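Local coordinates for protein orotidine-5-phosphate decarboxylase/orotate phosphoribosyltransferase, putative (Ompdcase-oprtase, putative) (Leishmania infantum, PDB 3QW3) that probably catalyses the decarboxylation of orotidine 5'-phosphate to UMP, as the decarboxylase domain of a bifunctional enzyme of de novo pyrimidine synthesis, at residues L6-R10 against A75-V79; M1-D5 against D127-F131. Residue numbers count along the deposited sequence, not the author numbering.

How the interactions relate
Both interactions anchor helix 3-11, which lies across the N-terminal end of the TIM barrel, the end where the strands begin. Interaction 2 takes the first turn of the helix and the start of strand 129-135. Interaction 1 takes the following residues and the loop that leads into strand 80-85. Interaction 1 is the more buried contact. It relies on aliphatic packing, a water bridge and the long side chain of Arg10. Interaction 2 is partly buried. It joins the backbones by a direct hydrogen bond and packs phenylalanine rings inward. The two contacts touch: Pro78 CB lies 3.6 Å from Phe3 CD1, and Leu6 CD2 lies 3.8 Å from Met1 CE.

Interaction 1 of 2, residues L6-R10 against A75-V79; sequences LLNER and AGIPV
Residues 6-10 are helical, with Arg10 N bonded to Leu6 O at 3.0 Å. Residues 75-79 form an irregular loop. The closest CA atoms are those of Leu6 and Gly76, 5.9 Å apart. Gly76 has phi/psi of 100/-15, where a CB would jam against the carbonyl O of Ala75.

Apolar packing centres on Pro78, whose CA-to-CB bond points toward the helix. Its ring has a C-gamma endo pucker. Pro78 CD lies 4.0 Å from Leu6 CB and 4.1 Å from Arg10 CG. Leu7 CD1 reaches Pro78 CG at 4.4 Å. Leu6 is in the m,t rotamer, which brings its CD2 to 3.7 Å from Gly76 O.

The polar link is indirect. One water donates to Leu6 O at 3.1 Å and to Gly76 O at 2.6 Å, so it bridges the helix and loop carbonyls.

Arg10 adds a contact of its own kind. Chi1 and chi2, both m, put Arg10 CD 3.6 Å from Gly76 O. Chi3, also m, then sets the guanidinium by Ile77, whose CG1 covers one face, 3.7 Å from Arg10 CZ. The charged end goes on to bond Ala45 O through NH2.

This contact fixes a helix across the N-terminal end of a TIM barrel. The loop follows helix 60-72 and enters strand 80-85. Backbone hydrogen bonds tie Pro78 to Tyr48 and Val79 to His106, on the loop's two flanks.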
loop_
_atom_site.group_PDB
_atom_site.type_symbol
_atom_site.label_atom_id
_atom_site.label_comp_id
_atom_site.label_asym_id
_atom_site.label_seq_id
_atom_site.Cartn_x
_atom_site.Cartn_y
_atom_site.Cartn_z
ATOM N N LEU A 6 18.206 -14.892 -10.306
ATOM C CA LEU A 6 18.092 -15.800 -9.177
ATOM C C LEU A 6 16.881 -16.706 -9.356
ATOM O O LEU A 6 16.981 -17.921 -9.179
ATOM C CB LEU A 6 18.009 -15.036 -7.849
ATOM C CG LEU A 6 19.253 -14.249 -7.413
ATOM C CD1 LEU A 6 18.907 -13.311 -6.279
ATOM C CD2 LEU A 6 20.380 -15.190 -6.993
ATOM N N LEU A 7 15.743 -16.120 -9.721
ATOM C CA LEU A 7 14.512 -16.905 -9.856
ATOM C C LEU A 7 14.584 -17.929 -10.984
ATOM O O LEU A 7 14.147 -19.071 -10.812
ATOM C CB LEU A 7 13.285 -16.008 -10.026
ATOM C CG LEU A 7 11.926 -16.723 -9.999
ATOM C CD1 LEU A 7 11.697 -17.434 -8.658
ATOM C CD2 LEU A 7 10.808 -15.729 -10.276
ATOM N N ASN A 8 15.127 -17.529 -12.133
ATOM C CA ASN A 8 15.286 -18.471 -13.241
ATOM C C ASN A 8 16.156 -19.664 -12.865
ATOM O O ASN A 8 15.860 -20.794 -13.260
ATOM C CB ASN A 8 15.815 -17.783 -14.505
ATOM C CG ASN A 8 14.724 -17.056 -15.278
ATOM O OD1 ASN A 8 13.542 -17.412 -15.212
ATOM N ND2 ASN A 8 15.122 -16.030 -16.026
ATOM N N GLU A 9 17.205 -19.418 -12.080
ATOM C CA GLU A 9 18.054 -20.499 -11.576
ATOM C C GLU A 9 17.265 -21.413 -10.638
ATOM O O GLU A 9 17.315 -22.632 -10.776
ATOM C CB GLU A 9 19.305 -19.943 -10.881
ATOM C CG GLU A 9 20.232 -21.002 -10.277
ATOM C CD GLU A 9 20.971 -21.839 -11.317
ATOM O OE1 GLU A 9 21.461 -22.926 -10.943
ATOM O OE2 GLU A 9 21.060 -21.422 -12.494
ATOM N N ARG A 10 16.518 -20.828 -9.699
ATOM C CA ARG A 10 15.708 -21.640 -8.793
ATOM C C ARG A 10 14.600 -22.392 -9.521
ATOM O O ARG A 10 14.266 -23.505 -9.128
ATOM C CB ARG A 10 15.109 -20.799 -7.652
ATOM C CG ARG A 10 16.135 -20.111 -6.749
ATOM C CD ARG A 10 17.076 -21.092 -6.045
ATOM N NE ARG A 10 16.387 -21.954 -5.084
ATOM C CZ ARG A 10 16.994 -22.875 -4.341
ATOM N NH1 ARG A 10 18.309 -23.057 -4.452
ATOM N NH2 ARG A 10 16.297 -23.612 -3.482
ATOM N N ALA A 75 21.968 -17.591 0.321
ATOM C CA ALA A 75 22.381 -16.931 -0.907
ATOM C C ALA A 75 21.840 -17.727 -2.094
ATOM O O ALA A 75 21.847 -18.966 -2.083
ATOM C CB ALA A 75 23.906 -16.819 -0.972
ATOM N N GLY A 76 21.332 -17.010 -3.087
ATOM C CA GLY A 76 20.788 -17.629 -4.289
ATOM C C GLY A 76 19.271 -17.743 -4.319
ATOM O O GLY A 76 18.694 -17.997 -5.371
ATOM N N ILE A 77 18.622 -17.563 -3.169
ATOM C CA ILE A 77 17.158 -17.617 -3.110
ATOM C C ILE A 77 16.597 -16.205 -2.938
ATOM O O ILE A 77 16.860 -15.555 -1.927
ATOM C CB ILE A 77 16.636 -18.551 -1.997
ATOM C CG1 ILE A 77 17.315 -19.931 -2.082
ATOM C CG2 ILE A 77 15.104 -18.693 -2.103
ATOM C CD1 ILE A 77 16.995 -20.878 -0.898
ATOM N N PRO A 78 15.822 -15.733 -3.931
ATOM C CA PRO A 78 15.327 -14.355 -3.880
ATOM C C PRO A 78 14.230 -14.165 -2.842
ATOM O O PRO A 78 13.506 -15.107 -2.517
ATOM C CB PRO A 78 14.792 -14.124 -5.288
ATOM C CG PRO A 78 14.402 -15.482 -5.776
ATOM C CD PRO A 78 15.375 -16.440 -5.145
ATOM N N VAL A 79 14.138 -12.943 -2.326
ATOM C CA VAL A 79 13.166 -12.577 -1.307
ATOM C C VAL A 79 12.203 -11.555 -1.899
ATOM O O VAL A 79 12.622 -10.528 -2.446
ATOM C CB VAL A 79 13.868 -11.985 -0.062
ATOM C CG1 VAL A 79 12.857 -11.460 0.951
ATOM C CG2 VAL A 79 14.773 -13.034 0.595
HETATM O O HOH W 1 19.582 -18.765 -7.648
#

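Interaction 2 of 2, residues M1-D5 against D127-F131; sequences MSFFD and DKAVF
Ser2 has extended backbone angles (phi/psi -76/165) and is the N-cap of the helix beginning at Phe3. Ser2 and Asp5 form a capping box. Asp5 N donates to Ser2 OG at 3.0 Å, and a weak bond runs from Ser2 N to Asp5 OD2 at 3.4 Å. Residues 127-128 lead into the strand that starts at Ala129.

Ser2 faces Asp127, with CA atoms 4.1 Å apart, and Phe3 faces Lys128 at 5.5 Å. Phe3 N donates to Asp127 O at 2.9 Å, which pins the first helical turn to the approach of the strand. Ser2 CA also lies 3.5 Å from Asp127 O.

Beyond this bond the rings of Phe3 (chi1 t) and Phe4 (chi1 m) lie side by side. The methyl of Ala129 sits in the groove between them. Its CB lies 3.4 Å from Phe3 CD2 and 3.6 Å from Phe4 CE2. The tip of Phe3 then meets the edge of the Phe131 ring, CZ to CE2 at 3.6 Å. Those two rings have centroids 5.7 Å apart and planes at 79°.

Here the first turn of helix 3-11 packs phenylalanine rings over the N-terminal end of the TIM barrel, away from the strand C-termini that bear the active site in this fold. Pro78 and Ala107 also touch Phe3, while Trp195 meets Phe4 and Phe131. Strand 129-135 runs parallel between strands 107-110 and 172-176.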
loop_
_atom_site.group_PDB
_atom_site.type_symbol
_atom_site.label_atom_id
_atom_site.label_comp_id
_atom_site.label_asym_id
_atom_site.label_seq_id
_atom_site.Cartn_x
_atom_site.Cartn_y
_atom_site.Cartn_z
ATOM N N MET A 1 23.419 -10.016 -10.484
ATOM C CA MET A 1 22.610 -10.929 -9.627
ATOM C C MET A 1 21.196 -10.369 -9.415
ATOM O O MET A 1 20.807 -10.029 -8.290
ATOM C CB MET A 1 23.322 -11.160 -8.288
ATOM C CG MET A 1 22.870 -12.395 -7.507
ATOM S SD MET A 1 23.842 -13.883 -7.842
ATOM C CE MET A 1 23.155 -14.425 -9.412
ATOM N N SER A 2 20.435 -10.280 -10.505
ATOM C CA SER A 2 19.075 -9.732 -10.468
ATOM C C SER A 2 18.077 -10.719 -9.871
ATOM O O SER A 2 18.359 -11.916 -9.756
ATOM C CB SER A 2 18.611 -9.335 -11.870
ATOM O OG SER A 2 18.080 -10.451 -12.572
ATOM N N PHE A 3 16.901 -10.210 -9.510
ATOM C CA PHE A 3 15.823 -11.065 -9.039
ATOM C C PHE A 3 15.511 -12.188 -10.029
ATOM O O PHE A 3 15.392 -13.354 -9.638
ATOM C CB PHE A 3 14.554 -10.250 -8.769
ATOM C CG PHE A 3 13.363 -11.100 -8.462
ATOM C CD1 PHE A 3 13.136 -11.546 -7.167
ATOM C CD2 PHE A 3 12.487 -11.490 -9.473
ATOM C CE1 PHE A 3 12.036 -12.359 -6.877
ATOM C CE2 PHE A 3 11.382 -12.296 -9.186
ATOM C CZ PHE A 3 11.166 -12.726 -7.882
ATOM N N PHE A 4 15.369 -11.837 -11.305
ATOM C CA PHE A 4 15.010 -12.833 -12.315
ATOM C C PHE A 4 16.146 -13.792 -12.680
ATOM O O PHE A 4 15.878 -14.925 -13.080
ATOM C CB PHE A 4 14.349 -12.186 -13.539
ATOM C CG PHE A 4 12.963 -11.680 -13.261
ATOM C CD1 PHE A 4 11.907 -12.571 -13.078
ATOM C CD2 PHE A 4 12.719 -10.314 -13.129
ATOM C CE1 PHE A 4 10.622 -12.105 -12.792
ATOM C CE2 PHE A 4 11.441 -9.842 -12.846
ATOM C CZ PHE A 4 10.392 -10.735 -12.678
ATOM N N ASP A 5 17.397 -13.356 -12.513
ATOM C CA ASP A 5 18.553 -14.262 -12.620
ATOM C C ASP A 5 18.495 -15.328 -11.530
ATOM O O ASP A 5 18.710 -16.518 -11.793
ATOM C CB ASP A 5 19.877 -13.505 -12.484
ATOM C CG ASP A 5 20.207 -12.658 -13.698
ATOM O OD1 ASP A 5 19.700 -12.947 -14.806
ATOM O OD2 ASP A 5 20.989 -11.694 -13.527
ATOM N N ASP A 127 17.505 -4.561 -11.395
ATOM C CA ASP A 127 17.863 -5.794 -10.684
ATOM C C ASP A 127 16.794 -6.258 -9.686
ATOM O O ASP A 127 16.911 -7.343 -9.101
ATOM C CB ASP A 127 19.217 -5.632 -9.977
ATOM C CG ASP A 127 19.258 -4.435 -9.023
ATOM O OD1 ASP A 127 18.752 -3.346 -9.380
ATOM O OD2 ASP A 127 19.816 -4.582 -7.912
ATOM N N LYS A 128 15.763 -5.433 -9.499
ATOM C CA LYS A 128 14.671 -5.726 -8.569
ATOM C C LYS A 128 13.359 -5.908 -9.318
ATOM O O LYS A 128 13.138 -5.292 -10.359
ATOM C CB LYS A 128 14.528 -4.599 -7.534
ATOM C CG LYS A 128 15.819 -4.229 -6.798
ATOM C CD LYS A 128 16.291 -5.324 -5.845
ATOM C CE LYS A 128 17.627 -4.964 -5.214
ATOM N NZ LYS A 128 18.019 -5.959 -4.174
ATOM N N ALA A 129 12.482 -6.752 -8.790
ATOM C CA ALA A 129 11.207 -6.996 -9.442
ATOM C C ALA A 129 10.078 -6.315 -8.685
ATOM O O ALA A 129 10.163 -6.112 -7.478
ATOM C CB ALA A 129 10.937 -8.474 -9.551
ATOM N N VAL A 130 9.027 -5.977 -9.418
ATOM C CA VAL A 130 7.830 -5.389 -8.836
ATOM C C VAL A 130 6.640 -6.231 -9.263
ATOM O O VAL A 130 6.289 -6.275 -10.447
ATOM C CB VAL A 130 7.639 -3.933 -9.299
ATOM C CG1 VAL A 130 6.452 -3.289 -8.569
ATOM C CG2 VAL A 130 8.913 -3.146 -9.071
ATOM N N PHE A 131 6.037 -6.913 -8.290
ATOM C CA PHE A 131 4.826 -7.683 -8.529
ATOM C C PHE A 131 3.614 -6.805 -8.243
ATOM O O PHE A 131 3.360 -6.442 -7.095
ATOM C CB PHE A 131 4.815 -8.939 -7.657
ATOM C CG PHE A 131 5.774 -10.005 -8.126
ATOM C CD1 PHE A 131 5.391 -10.895 -9.122
ATOM C CD2 PHE A 131 7.042 -10.116 -7.565
ATOM C CE1 PHE A 131 6.268 -11.893 -9.571
ATOM C CE2 PHE A 131 7.937 -11.112 -8.011
ATOM C CZ PHE A 131 7.539 -11.994 -9.016
#